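Local structure of C alpha-dehydrogenase (4YAG) at residues 117-122 with 163-168; 125-130 with 137-142; 170-175 with 181-186. The protein acts as a short-chain dehydrogenase/reductase, an NAD-dependent Calpha-dehydrogenase in the bacterial pathway that cleaves beta-aryl ether bonds of lignin. All coordinates share one frame; numbering follows the deposited sequence.

Contact 1: 117-122 with 163-168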
ATOM      1  N   MET A 117       1.640  -8.019   0.907  1.00 10.48           N
ATOM      2  CA  MET A 117       2.568  -8.723   1.776  1.00 10.54           C
ATOM      3  C   MET A 117       3.221  -9.917   1.057  1.00  9.97           C
ATOM      4  O   MET A 117       4.310 -10.321   1.420  1.00 10.79           O
ATOM      5  CB  MET A 117       1.918  -9.146   3.104  1.00 11.58           C
ATOM      6  CG  MET A 117       2.932  -9.605   4.147  1.00 11.91           C
ATOM      7  SD  MET A 117       4.253  -8.388   4.467  1.00 13.77           S
ATOM      8  CE  MET A 117       3.307  -7.096   5.213  1.00 15.26           C
ATOM      9  N   GLY A 118       2.577 -10.465   0.039  1.00  9.69           N
ATOM     10  CA  GLY A 118       3.185 -11.564  -0.711  1.00 10.09           C
ATOM     11  C   GLY A 118       4.540 -11.137  -1.275  1.00  9.60           C
ATOM     12  O   GLY A 118       5.563 -11.789  -1.009  1.00 11.00           O
ATOM     13  N   PRO A 119       4.585 -10.027  -2.030  1.00  9.43           N
ATOM     14  CA  PRO A 119       5.878  -9.559  -2.548  1.00  9.42           C
ATOM     15  C   PRO A 119       6.855  -9.168  -1.449  1.00 10.56           C
ATOM     16  O   PRO A 119       8.033  -9.431  -1.563  1.00  9.53           O
ATOM     17  CB  PRO A 119       5.508  -8.355  -3.426  1.00 11.34           C
ATOM     18  CG  PRO A 119       4.092  -8.655  -3.864  1.00 14.30           C
ATOM     19  CD  PRO A 119       3.451  -9.376  -2.706  1.00  9.90           C
ATOM     20  N   ILE A 120       6.379  -8.524  -0.390  1.00 10.17           N
ATOM     21  CA  ILE A 120       7.271  -8.186   0.695  1.00  9.82           C
ATOM     22  C   ILE A 120       7.878  -9.446   1.310  1.00  9.77           C
ATOM     23  O   ILE A 120       9.094  -9.505   1.545  1.00  9.66           O
ATOM     24  CB  ILE A 120       6.554  -7.317   1.773  1.00  9.65           C
ATOM     25  CG1 ILE A 120       6.209  -5.948   1.179  1.00 11.40           C
ATOM     26  CG2 ILE A 120       7.417  -7.215   3.008  1.00 10.61           C
ATOM     27  CD1 ILE A 120       5.197  -5.145   1.987  1.00 10.80           C
ATOM     28  N   ASN A 121       7.047 -10.474   1.534  1.00 10.13           N
ATOM     29  CA  ASN A 121       7.551 -11.726   2.123  1.00  9.82           C
ATOM     30  C   ASN A 121       8.579 -12.375   1.200  1.00  8.50           C
ATOM     31  O   ASN A 121       9.575 -12.943   1.637  1.00 10.13           O
ATOM     32  CB  ASN A 121       6.407 -12.713   2.368  1.00 10.19           C
ATOM     33  CG  ASN A 121       5.517 -12.326   3.537  1.00  9.89           C
ATOM     34  OD1 ASN A 121       5.863 -11.449   4.356  1.00 11.84           O
ATOM     35  ND2 ASN A 121       4.376 -13.011   3.653  1.00 10.77           N
ATOM     36  N   GLY A 122       8.330 -12.290  -0.096  1.00 10.50           N
ATOM     37  CA  GLY A 122       9.309 -12.785  -1.058  1.00  9.35           C
ATOM     38  C   GLY A 122      10.640 -12.069  -0.959  1.00 10.52           C
ATOM     39  O   GLY A 122      11.709 -12.684  -0.915  1.00 10.59           O
ATOM     40  N   ALA A 163      -0.927  -0.204  -6.104  1.00  9.11           N
ATOM     41  CA  ALA A 163      -0.168   1.046  -6.053  1.00  9.37           C
ATOM     42  C   ALA A 163       1.040   0.913  -5.138  1.00  9.55           C
ATOM     43  O   ALA A 163       2.144   1.378  -5.440  1.00 10.55           O
ATOM     44  CB  ALA A 163      -1.049   2.178  -5.575  1.00  9.59           C
ATOM     45  N   ALA A 164       0.825   0.267  -3.999  1.00  8.40           N
ATOM     46  CA  ALA A 164       1.897   0.049  -3.044  1.00  7.64           C
ATOM     47  C   ALA A 164       3.024  -0.797  -3.643  1.00 11.01           C
ATOM     48  O   ALA A 164       4.186  -0.552  -3.368  1.00  9.71           O
ATOM     49  CB  ALA A 164       1.378  -0.598  -1.779  1.00  8.69           C
ATOM     50  N   VAL A 165       2.676  -1.806  -4.434  1.00  9.73           N
ATOM     51  CA  VAL A 165       3.702  -2.638  -5.047  1.00  8.35           C
ATOM     52  C   VAL A 165       4.573  -1.850  -6.020  1.00 10.52           C
ATOM     53  O   VAL A 165       5.785  -2.077  -6.130  1.00 10.30           O
ATOM     54  CB  VAL A 165       3.048  -3.852  -5.756  1.00 10.78           C
ATOM     55  CG1 VAL A 165       4.092  -4.642  -6.567  1.00 11.35           C
ATOM     56  CG2 VAL A 165       2.403  -4.746  -4.730  1.00 11.36           C
ATOM     57  N   ILE A 166       3.969  -0.923  -6.750  1.00  9.55           N
ATOM     58  CA  ILE A 166       4.741  -0.098  -7.651  1.00  9.76           C
ATOM     59  C   ILE A 166       5.783   0.710  -6.848  1.00 10.72           C
ATOM     60  O   ILE A 166       6.964   0.723  -7.165  1.00 10.71           O
ATOM     61  CB  ILE A 166       3.825   0.837  -8.467  1.00 10.19           C
ATOM     62  CG1 ILE A 166       2.904   0.016  -9.386  1.00  9.62           C
ATOM     63  CG2 ILE A 166       4.669   1.826  -9.246  1.00 12.32           C
ATOM     64  CD1 ILE A 166       1.786   0.839 -10.026  1.00 11.28           C
ATOM     65  N   THR A 167       5.325   1.388  -5.794  1.00  9.10           N
ATOM     66  CA  THR A 167       6.216   2.214  -4.976  1.00 10.05           C
ATOM     67  C   THR A 167       7.268   1.354  -4.273  1.00 10.12           C
ATOM     68  O   THR A 167       8.429   1.730  -4.194  1.00 10.82           O
ATOM     69  CB  THR A 167       5.394   3.016  -3.975  1.00 11.94           C
ATOM     70  OG1 THR A 167       4.507   3.867  -4.714  1.00 12.73           O
ATOM     71  CG2 THR A 167       6.279   3.868  -3.060  1.00 10.65           C
ATOM     72  N   LEU A 168       6.848   0.210  -3.744  1.00 10.23           N
ATOM     73  CA  LEU A 168       7.778  -0.734  -3.124  1.00 10.70           C
ATOM     74  C   LEU A 168       8.937  -1.016  -4.064  1.00 10.47           C
ATOM     75  O   LEU A 168      10.111  -0.984  -3.678  1.00 11.40           O
ATOM     76  CB  LEU A 168       7.023  -2.018  -2.781  1.00 10.54           C
ATOM     77  CG  LEU A 168       7.863  -3.230  -2.361  1.00 13.80           C
ATOM     78  CD1 LEU A 168       8.534  -2.942  -1.017  1.00 14.95           C
ATOM     79  CD2 LEU A 168       7.029  -4.483  -2.305  1.00 13.06           C
TER

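Contact 2: 125-130 with 137-142. With NAI (1,4-dihydronicotinamide adenine dinucleotide), chain C.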
ATOM      1  N   ALA A 125      12.290 -13.041   2.485  1.00 11.32           N
ATOM      2  CA  ALA A 125      12.739 -14.431   2.576  1.00 12.35           C
ATOM      3  C   ALA A 125      13.874 -14.770   1.617  1.00 10.67           C
ATOM      4  O   ALA A 125      14.726 -15.582   1.962  1.00 12.37           O
ATOM      5  CB  ALA A 125      11.576 -15.378   2.349  1.00 12.11           C
ATOM      6  N   PHE A 126      13.882 -14.167   0.426  1.00  9.96           N
ATOM      7  CA  PHE A 126      14.824 -14.563  -0.629  1.00 10.14           C
ATOM      8  C   PHE A 126      16.001 -13.643  -0.860  1.00 10.92           C
ATOM      9  O   PHE A 126      17.071 -14.102  -1.257  1.00 12.35           O
ATOM     10  CB  PHE A 126      14.094 -14.757  -1.959  1.00 10.01           C
ATOM     11  CG  PHE A 126      13.301 -16.020  -2.004  1.00 11.20           C
ATOM     12  CD1 PHE A 126      12.030 -16.074  -1.459  1.00 10.06           C
ATOM     13  CD2 PHE A 126      13.834 -17.170  -2.541  1.00 12.29           C
ATOM     14  CE1 PHE A 126      11.279 -17.258  -1.460  1.00 12.80           C
ATOM     15  CE2 PHE A 126      13.099 -18.333  -2.547  1.00 13.02           C
ATOM     16  CZ  PHE A 126      11.835 -18.394  -2.008  1.00 13.39           C
ATOM     17  N   THR A 127      15.847 -12.347  -0.655  1.00 11.29           N
ATOM     18  CA  THR A 127      16.952 -11.467  -1.016  1.00 10.49           C
ATOM     19  C   THR A 127      18.215 -11.595  -0.164  1.00 10.86           C
ATOM     20  O   THR A 127      19.293 -11.378  -0.688  1.00 13.60           O
ATOM     21  CB  THR A 127      16.551  -9.967  -1.219  1.00 11.37           C
ATOM     22  OG1 THR A 127      16.102  -9.417   0.016  1.00 12.26           O
ATOM     23  CG2 THR A 127      15.511  -9.852  -2.287  1.00 11.57           C
ATOM     24  N   PRO A 128      18.113 -11.982   1.132  1.00 12.59           N
ATOM     25  CA  PRO A 128      19.373 -12.151   1.856  1.00 11.86           C
ATOM     26  C   PRO A 128      20.304 -13.143   1.153  1.00 12.25           C
ATOM     27  O   PRO A 128      21.497 -12.881   1.022  1.00 15.39           O
ATOM     28  CB  PRO A 128      18.919 -12.646   3.230  1.00 16.19           C
ATOM     29  CG  PRO A 128      17.615 -12.003   3.420  1.00 15.31           C
ATOM     30  CD  PRO A 128      16.964 -12.020   2.060  1.00 13.38           C
ATOM     31  N   GLY A 129      19.755 -14.260   0.672  1.00 13.08           N
ATOM     32  CA  GLY A 129      20.553 -15.258   0.001  1.00 13.12           C
ATOM     33  C   GLY A 129      21.042 -14.777  -1.343  1.00 12.41           C
ATOM     34  O   GLY A 129      22.154 -15.081  -1.739  1.00 14.72           O
ATOM     35  N   MET A 130      20.220 -14.008  -2.045  1.00 12.67           N
ATOM     36  CA  MET A 130      20.610 -13.477  -3.332  1.00 12.62           C
ATOM     37  C   MET A 130      21.791 -12.528  -3.176  1.00 14.51           C
ATOM     38  O   MET A 130      22.703 -12.525  -3.997  1.00 15.63           O
ATOM     39  CB  MET A 130      19.437 -12.779  -4.018  1.00 12.55           C
ATOM     40  CG  MET A 130      18.266 -13.725  -4.333  1.00 11.64           C
ATOM     41  SD  MET A 130      16.738 -12.877  -4.849  1.00 13.25           S
ATOM     42  CE  MET A 130      17.247 -12.182  -6.416  1.00 14.45           C
ATOM     43  N   GLY A 137      21.311 -10.732  -9.497  1.00 13.99           N
ATOM     44  CA  GLY A 137      20.019 -11.352  -9.660  1.00 13.88           C
ATOM     45  C   GLY A 137      19.027 -10.318 -10.125  1.00 12.00           C
ATOM     46  O   GLY A 137      19.397  -9.219 -10.540  1.00 11.52           O
ATOM     47  N   HIS A 138      17.757 -10.685 -10.084  1.00 11.55           N
ATOM     48  CA  HIS A 138      16.709  -9.777 -10.496  1.00 11.44           C
ATOM     49  C   HIS A 138      15.432 -10.116  -9.762  1.00 11.15           C
ATOM     50  O   HIS A 138      15.165 -11.279  -9.484  1.00 11.95           O
ATOM     51  CB  HIS A 138      16.471  -9.851 -12.009  1.00 11.55           C
ATOM     52  CG  HIS A 138      15.889  -8.600 -12.572  1.00 12.49           C
ATOM     53  ND1 HIS A 138      16.666  -7.523 -12.923  1.00 12.22           N
ATOM     54  CD2 HIS A 138      14.602  -8.221 -12.766  1.00 11.79           C
ATOM     55  CE1 HIS A 138      15.886  -6.546 -13.351  1.00 12.08           C
ATOM     56  NE2 HIS A 138      14.636  -6.940 -13.263  1.00 12.58           N
ATOM     57  N   ILE A 139      14.637  -9.093  -9.475  1.00  9.11           N
ATOM     58  CA  ILE A 139      13.322  -9.234  -8.870  1.00 10.28           C
ATOM     59  C   ILE A 139      12.280  -8.594  -9.779  1.00 10.70           C
ATOM     60  O   ILE A 139      12.458  -7.462 -10.230  1.00 10.38           O
ATOM     61  CB  ILE A 139      13.234  -8.495  -7.508  1.00 10.68           C
ATOM     62  CG1 ILE A 139      14.354  -8.947  -6.592  1.00 11.86           C
ATOM     63  CG2 ILE A 139      11.865  -8.687  -6.845  1.00 11.65           C
ATOM     64  CD1 ILE A 139      14.449  -8.139  -5.346  1.00 12.76           C
ATOM     65  N   VAL A 140      11.213  -9.334 -10.067  1.00  9.26           N
ATOM     66  CA  VAL A 140      10.074  -8.799 -10.781  1.00  8.83           C
ATOM     67  C   VAL A 140       8.884  -8.883  -9.849  1.00 11.34           C
ATOM     68  O   VAL A 140       8.571  -9.957  -9.341  1.00 10.62           O
ATOM     69  CB  VAL A 140       9.738  -9.601 -12.058  1.00 10.44           C
ATOM     70  CG1 VAL A 140       8.517  -9.025 -12.765  1.00 12.43           C
ATOM     71  CG2 VAL A 140      10.919  -9.637 -13.017  1.00 10.17           C
ATOM     72  N   ASN A 141       8.210  -7.761  -9.621  1.00  8.99           N
ATOM     73  CA  ASN A 141       6.948  -7.759  -8.884  1.00  7.66           C
ATOM     74  C   ASN A 141       5.805  -7.472  -9.830  1.00 10.07           C
ATOM     75  O   ASN A 141       5.868  -6.511 -10.580  1.00 10.11           O
ATOM     76  CB  ASN A 141       6.976  -6.649  -7.805  1.00  9.04           C
ATOM     77  CG  ASN A 141       8.019  -6.911  -6.743  1.00 10.97           C
ATOM     78  OD1 ASN A 141       8.271  -8.056  -6.377  1.00 11.51           O
ATOM     79  ND2 ASN A 141       8.668  -5.853  -6.272  1.00 12.74           N
ATOM     80  N   THR A 142       4.747  -8.270  -9.777  1.00  8.70           N
ATOM     81  CA  THR A 142       3.602  -7.993 -10.633  1.00  7.97           C
ATOM     82  C   THR A 142       2.620  -7.102  -9.907  1.00 11.80           C
ATOM     83  O   THR A 142       1.989  -7.525  -8.941  1.00 12.15           O
ATOM     84  CB  THR A 142       2.875  -9.259 -11.065  1.00  9.49           C
ATOM     85  OG1 THR A 142       3.818 -10.171 -11.656  1.00 10.71           O
ATOM     86  CG2 THR A 142       1.796  -8.906 -12.066  1.00 10.63           C
TER
HETATM   87  PA  NAI C 500      -3.930 -16.533 -12.265  1.00 12.26           P
HETATM   88  O1A NAI C 500      -4.961 -16.811 -11.206  1.00 13.07           O
HETATM   89  O2A NAI C 500      -4.100 -17.247 -13.591  1.00 12.85           O
HETATM   90  O5B NAI C 500      -2.489 -16.836 -11.715  1.00 12.03           O
HETATM   91  C5B NAI C 500      -2.180 -16.541 -10.383  1.00 11.14           C
HETATM   92  C4B NAI C 500      -1.702 -17.770  -9.719  1.00 10.90           C
HETATM   93  O4B NAI C 500      -1.285 -17.318  -8.390  1.00 10.80           O
HETATM   94  C3B NAI C 500      -2.677 -18.850  -9.555  1.00 10.83           C
HETATM   95  O3B NAI C 500      -2.179 -20.115 -10.039  1.00 13.10           O
HETATM   96  C2B NAI C 500      -2.975 -18.867  -8.137  1.00 11.93           C
HETATM   97  O2B NAI C 500      -3.346 -20.160  -7.635  1.00 14.03           O
HETATM   98  C1B NAI C 500      -1.782 -18.318  -7.494  1.00 10.04           C
HETATM   99  N9A NAI C 500      -2.027 -17.760  -6.190  1.00 10.64           N
HETATM  100  C8A NAI C 500      -3.089 -16.984  -5.776  1.00 12.31           C
HETATM  101  N7A NAI C 500      -2.979 -16.708  -4.469  1.00 12.13           N
HETATM  102  C5A NAI C 500      -1.830 -17.286  -3.993  1.00 10.98           C
HETATM  103  C6A NAI C 500      -1.183 -17.362  -2.759  1.00 10.46           C
HETATM  104  N6A NAI C 500      -1.775 -16.789  -1.625  1.00 10.89           N
HETATM  105  N1A NAI C 500      -0.013 -18.043  -2.644  1.00  9.69           N
HETATM  106  C2A NAI C 500       0.529 -18.651  -3.724  1.00 10.71           C
HETATM  107  N3A NAI C 500      -0.052 -18.613  -4.933  1.00  9.74           N
HETATM  108  C4A NAI C 500      -1.221 -17.952  -5.092  1.00 10.25           C
HETATM  109  O3  NAI C 500      -4.041 -14.967 -12.491  1.00 11.66           O
HETATM  110  PN  NAI C 500      -3.016 -13.915 -13.154  1.00 11.74           P
HETATM  111  O1N NAI C 500      -1.934 -14.590 -13.987  1.00 11.47           O
HETATM  112  O2N NAI C 500      -3.895 -12.971 -13.936  1.00 13.42           O
HETATM  113  O5D NAI C 500      -2.366 -13.185 -11.878  1.00 10.97           O
HETATM  114  C5D NAI C 500      -0.965 -12.911 -11.790  1.00  9.61           C
HETATM  115  C4D NAI C 500      -0.756 -11.517 -11.320  1.00 11.22           C
HETATM  116  O4D NAI C 500      -1.123 -10.603 -12.417  1.00 11.28           O
HETATM  117  C3D NAI C 500      -1.572 -11.131 -10.165  1.00 10.66           C
HETATM  118  O3D NAI C 500      -0.738 -10.440  -9.211  1.00 11.52           O
HETATM  119  C2D NAI C 500      -2.601 -10.238 -10.692  1.00 11.62           C
HETATM  120  O2D NAI C 500      -3.050  -9.317  -9.691  1.00 12.45           O
HETATM  121  C1D NAI C 500      -1.938  -9.546 -11.782  1.00  9.62           C
HETATM  122  N1N NAI C 500      -2.695  -8.940 -12.813  1.00 11.56           N
HETATM  123  C2N NAI C 500      -3.433  -9.647 -13.733  1.00 11.72           C
HETATM  124  C3N NAI C 500      -4.118  -8.970 -14.729  1.00 13.40           C
HETATM  125  C7N NAI C 500      -4.923  -9.712 -15.740  1.00 14.73           C
HETATM  126  O7N NAI C 500      -5.664  -9.123 -16.556  1.00 15.48           O
HETATM  127  N7N NAI C 500      -4.745 -11.160 -15.806  1.00 14.12           N
HETATM  128  C4N NAI C 500      -4.073  -7.590 -14.831  1.00 15.07           C
HETATM  129  C5N NAI C 500      -3.282  -6.898 -13.933  1.00 14.07           C
HETATM  130  C6N NAI C 500      -2.597  -7.566 -12.950  1.00 13.89           C

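Contact 3: 170-175 with 181-186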
ATOM      1  N   GLU A 170      10.022   0.635  -6.731  1.00  9.52           N
ATOM      2  CA  GLU A 170      10.847   1.800  -6.967  1.00  9.81           C
ATOM      3  C   GLU A 170      11.821   2.043  -5.805  1.00 11.28           C
ATOM      4  O   GLU A 170      13.014   2.337  -5.991  1.00 13.38           O
ATOM      5  CB  GLU A 170       9.957   3.046  -7.095  1.00 11.65           C
ATOM      6  CG  GLU A 170       9.066   3.066  -8.301  1.00 13.20           C
ATOM      7  CD  GLU A 170       8.038   4.205  -8.257  1.00 16.86           C
ATOM      8  OE1 GLU A 170       7.835   4.800  -7.174  1.00 16.00           O
ATOM      9  OE2 GLU A 170       7.443   4.500  -9.321  1.00 14.82           O
ATOM     10  N   THR A 171      11.316   1.919  -4.591  1.00  9.87           N
ATOM     11  CA  THR A 171      12.122   2.275  -3.438  1.00 11.83           C
ATOM     12  C   THR A 171      13.223   1.278  -3.155  1.00 11.05           C
ATOM     13  O   THR A 171      14.298   1.677  -2.692  1.00 13.02           O
ATOM     14  CB  THR A 171      11.252   2.476  -2.178  1.00 14.98           C
ATOM     15  OG1 THR A 171      10.664   1.224  -1.765  1.00 17.32           O
ATOM     16  CG2 THR A 171      10.190   3.521  -2.454  1.00 13.57           C
ATOM     17  N   ILE A 172      12.997  -0.006  -3.421  1.00 11.98           N
ATOM     18  CA  ILE A 172      14.035  -0.992  -3.124  1.00 11.24           C
ATOM     19  C   ILE A 172      15.174  -0.984  -4.141  1.00 12.59           C
ATOM     20  O   ILE A 172      16.206  -1.599  -3.892  1.00 12.27           O
ATOM     21  CB  ILE A 172      13.493  -2.444  -3.007  1.00 13.36           C
ATOM     22  CG1 ILE A 172      12.975  -2.945  -4.352  1.00 11.73           C
ATOM     23  CG2 ILE A 172      12.427  -2.534  -1.908  1.00 15.86           C
ATOM     24  CD1 ILE A 172      12.502  -4.390  -4.324  1.00 15.42           C
ATOM     25  N   ARG A 173      15.014  -0.287  -5.266  1.00 12.43           N
ATOM     26  CA  ARG A 173      15.968  -0.392  -6.360  1.00 12.44           C
ATOM     27  C   ARG A 173      17.403  -0.116  -5.908  1.00 11.81           C
ATOM     28  O   ARG A 173      18.336  -0.861  -6.218  1.00 13.21           O
ATOM     29  CB  ARG A 173      15.582   0.532  -7.526  1.00 13.55           C
ATOM     30  CG  ARG A 173      16.401   0.325  -8.785  1.00 14.01           C
ATOM     31  CD  ARG A 173      15.950   1.260  -9.894  1.00 16.73           C
ATOM     32  NE  ARG A 173      16.229   0.667 -11.187  1.00 15.68           N
ATOM     33  CZ  ARG A 173      16.239   1.307 -12.349  1.00 17.18           C
ATOM     34  NH1 ARG A 173      16.020   2.623 -12.411  1.00 20.78           N
ATOM     35  NH2 ARG A 173      16.502   0.612 -13.446  1.00 15.67           N
ATOM     36  N   ASP A 174      17.613   0.984  -5.194  1.00 11.54           N
ATOM     37  CA  ASP A 174      18.985   1.342  -4.871  1.00 12.83           C
ATOM     38  C   ASP A 174      19.618   0.346  -3.895  1.00 13.41           C
ATOM     39  O   ASP A 174      20.807   0.052  -3.988  1.00 13.97           O
ATOM     40  CB  ASP A 174      19.105   2.780  -4.346  1.00 15.19           C
ATOM     41  CG  ASP A 174      18.466   2.969  -2.987  1.00 22.74           C
ATOM     42  OD1 ASP A 174      17.273   3.299  -2.949  1.00 28.08           O
ATOM     43  OD2 ASP A 174      19.159   2.815  -1.953  1.00 21.17           O
ATOM     44  N   SER A 175      18.822  -0.175  -2.965  1.00 13.19           N
ATOM     45  CA  SER A 175      19.359  -1.174  -2.034  1.00 12.51           C
ATOM     46  C   SER A 175      19.752  -2.442  -2.776  1.00 11.09           C
ATOM     47  O   SER A 175      20.833  -3.012  -2.547  1.00 13.14           O
ATOM     48  CB  SER A 175      18.350  -1.528  -0.942  1.00 13.13           C
ATOM     49  OG  SER A 175      18.908  -2.500  -0.064  1.00 14.71           O
ATOM     50  N   ILE A 181      21.543  -6.646  -7.912  1.00 11.95           N
ATOM     51  CA  ILE A 181      20.213  -7.192  -8.110  1.00 11.61           C
ATOM     52  C   ILE A 181      19.350  -6.090  -8.702  1.00 13.62           C
ATOM     53  O   ILE A 181      19.113  -5.047  -8.072  1.00 13.11           O
ATOM     54  CB  ILE A 181      19.616  -7.683  -6.786  1.00 12.27           C
ATOM     55  CG1 ILE A 181      20.466  -8.817  -6.191  1.00 14.23           C
ATOM     56  CG2 ILE A 181      18.161  -8.145  -6.983  1.00 12.18           C
ATOM     57  CD1 ILE A 181      20.139  -9.114  -4.736  1.00 14.35           C
ATOM     58  N   GLY A 182      18.867  -6.306  -9.917  1.00 11.68           N
ATOM     59  CA  GLY A 182      17.939  -5.375 -10.537  1.00 10.81           C
ATOM     60  C   GLY A 182      16.504  -5.622 -10.154  1.00 11.66           C
ATOM     61  O   GLY A 182      16.172  -6.702  -9.655  1.00 10.95           O
ATOM     62  N   VAL A 183      15.650  -4.626 -10.351  1.00 11.15           N
ATOM     63  CA  VAL A 183      14.227  -4.776 -10.060  1.00  9.93           C
ATOM     64  C   VAL A 183      13.347  -4.235 -11.175  1.00 10.23           C
ATOM     65  O   VAL A 183      13.720  -3.314 -11.894  1.00 10.79           O
ATOM     66  CB  VAL A 183      13.812  -4.116  -8.717  1.00 10.94           C
ATOM     67  CG1 VAL A 183      14.696  -4.617  -7.575  1.00 11.86           C
ATOM     68  CG2 VAL A 183      13.877  -2.597  -8.787  1.00 10.31           C
ATOM     69  N   THR A 184      12.174  -4.851 -11.307  1.00  9.73           N
ATOM     70  CA  THR A 184      11.179  -4.479 -12.305  1.00  9.06           C
ATOM     71  C   THR A 184       9.807  -4.578 -11.671  1.00  8.22           C
ATOM     72  O   THR A 184       9.517  -5.539 -10.972  1.00  9.34           O
ATOM     73  CB  THR A 184      11.194  -5.453 -13.493  1.00 10.71           C
ATOM     74  OG1 THR A 184      12.476  -5.422 -14.134  1.00 10.66           O
ATOM     75  CG2 THR A 184      10.111  -5.120 -14.507  1.00 10.59           C
ATOM     76  N   VAL A 185       8.955  -3.594 -11.918  1.00  9.88           N
ATOM     77  CA  VAL A 185       7.540  -3.748 -11.616  1.00  8.70           C
ATOM     78  C   VAL A 185       6.783  -3.876 -12.931  1.00  8.92           C
ATOM     79  O   VAL A 185       6.918  -3.040 -13.843  1.00 10.44           O
ATOM     80  CB  VAL A 185       6.967  -2.627 -10.718  1.00 10.04           C
ATOM     81  CG1 VAL A 185       7.158  -1.252 -11.326  1.00 11.23           C
ATOM     82  CG2 VAL A 185       5.498  -2.898 -10.428  1.00 11.26           C
ATOM     83  N   LEU A 186       6.046  -4.982 -13.028  1.00 10.43           N
ATOM     84  CA  LEU A 186       5.187  -5.276 -14.161  1.00  9.86           C
ATOM     85  C   LEU A 186       3.784  -4.778 -13.883  1.00  9.21           C
ATOM     86  O   LEU A 186       3.210  -5.080 -12.835  1.00 10.41           O
ATOM     87  CB  LEU A 186       5.195  -6.793 -14.370  1.00 11.08           C
ATOM     88  CG  LEU A 186       4.190  -7.364 -15.363  1.00  9.98           C
ATOM     89  CD1 LEU A 186       4.380  -6.837 -16.764  1.00 11.94           C
ATOM     90  CD2 LEU A 186       4.274  -8.893 -15.330  1.00 11.32           C
TER
HETATM   91  O   HOH W   1      18.018  -2.632  -8.431  1.00 13.12           O
HETATM   92  O   HOH W   2      16.103  -2.026 -12.005  1.00 14.20           O

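Contact 1: 117-122 with 163-168
P119 and I120 of helix 105-133 meet V165 and L168 of helix 156-177 in a buried, wholly apolar helix-helix contact, within the Rossmann fold of the short-chain dehydrogenases. The two helices run side by side over the parallel sheet: here their segment axes come within 10.5 Å and point nearly the same way, 27° apart. At that spacing the backbones stay well separated and side chains alone bridge the gap.

P119 and V165 lie on the sheet side, and both rest on N141 of strand 137-142. The CG corner of the proline ring lies 4.3 Å from V165 CG2. Lacking an N-H, the proline leaves one bond of its helix unmade and the helix is kinked there, while the compact ring packs against V165 and L168 across the gap. V165, branched at CB, gives one methyl to this ring.

L168 spans the gap with its isobutyl group. Its CG stands opposite the backbone N (chi1 169°), which sends the group across toward helix 105-133, and its branch CD2 touches both neighbours there. L168 also packs on W108 of the second subunit, where an aliphatic side chain suits a buried interface. The CD2 methyl sits 4.3 Å from P119 CB, and closer still to the methylene of I120, whose side chain crosses it obliquely, with I120 CG1 and L168 CD2 3.9 Å apart.

Contact 2: 125-130 with 137-142
M130 of helix 105-133 reaches down onto G137, H138 and I139 of strand 137-142, the strand that follows in the chain and runs back almost antiparallel to the helix. From its CB, which points toward the strand, the chain goes out straight through CG; neither these carbons nor SD comes within 4.5 Å of the strand. The bend about the CG-SD bond (chi3 67°) turns the terminal methyl onto the backbone. Of the M130 atoms only CE touches the strand segment, 3.8 Å from H138 O, 4.0 Å from H138 N, and 4.3 Å from both G137 CA and I139 CG1; L88 and I181 are further neighbours of the side chain. Long and flexible, methionine can adapt its tip to this mixed surface. Glycine suits position 137 because its backbone angles (phi 165°, psi -168°) are readily reached only without a side chain, and its bare CA lets the methyl approach.

One turn earlier, T127 CG2 meets I139 CD1 at 3.7 Å, the two side chains crossing at about a right angle. T127 OG1 is hydrogen-bonded to I123 O, leaving the methyl for the isoleucine. At the far end of the strand T142 CG2 lies 3.4 Å from O4D of the nicotinamide ribose of NADH.

No hydrogen bond joins 125-130 to 137-142, whose backbone bonds mainly to strands 87-90 and 181-187. Van der Waals packing, on I139 and on peptide backbone, makes the contact.

Contact 3: 170-175 with 181-186
V183 of strand 181-187 spreads its two methyls between I172 and R173 of helix 156-177, the helix that links strand 137-142 to this strand in a beta-alpha-beta unit. CG1 takes one neighbour, lying 3.9 Å from I172 CD1, and CG2 takes the other, 3.8 Å from R173 CB. A valine suits the position because branching at CB presents two methyls at once to two consecutive residues.

In I172, CG1 sits between the backbone N and the carbonyl carbon (chi1 66°). Although its CB does not face the strand, this turn brings the longer branch, otherwise extended, to V183. The residue also packs on F100 of the second subunit.

R173 divides its work. With CG opposite the backbone N (chi1 -171°), its CB and CG lie along the valine methyl, and the chain then stays extended to carry the guanidinium beyond the apolar patch. There NE donates to a water at 2.8 Å, lying at the edge of the guanidinium and in its plane; the same water donates to V183 O at 2.7 Å.

A second water joins the backbones, donating to R173 O at 2.9 Å and to I181 O at 2.7 Å. Two carbonyl oxygens are both acceptors, so a water with two hydrogens to give can link them.

The contact thus combines apolar packing around V183 with two water bridges that serve backbone carbonyls and R173 NE, no direct hydrogen bond joining the two segments.

Helices 105-133 and 156-177 and the adjacent strands 137-142 and 181-187 supply all three contacts. Contacts 1 and 2, with centres 12 Å apart, both use helix 105-133 and meet where V165 CG1 lies 3.7 Å from N141 CB. Contacts 2 and 3 are joined through the sheet: I139 O and T184 N are 2.8 Å apart, as are H138 NE2 and T184 OG1, both probable hydrogen bonds. Helix 156-177 links contacts 1 and 3, I166 CA approaching V185 CG2 to 4.0 Å. The side chain of P119 is about 7 Å from the bound NADH. T142 O is hydrogen-bonded to NZ of K162, an NADH-binding residue. Contact 3 lies away from the cofactor.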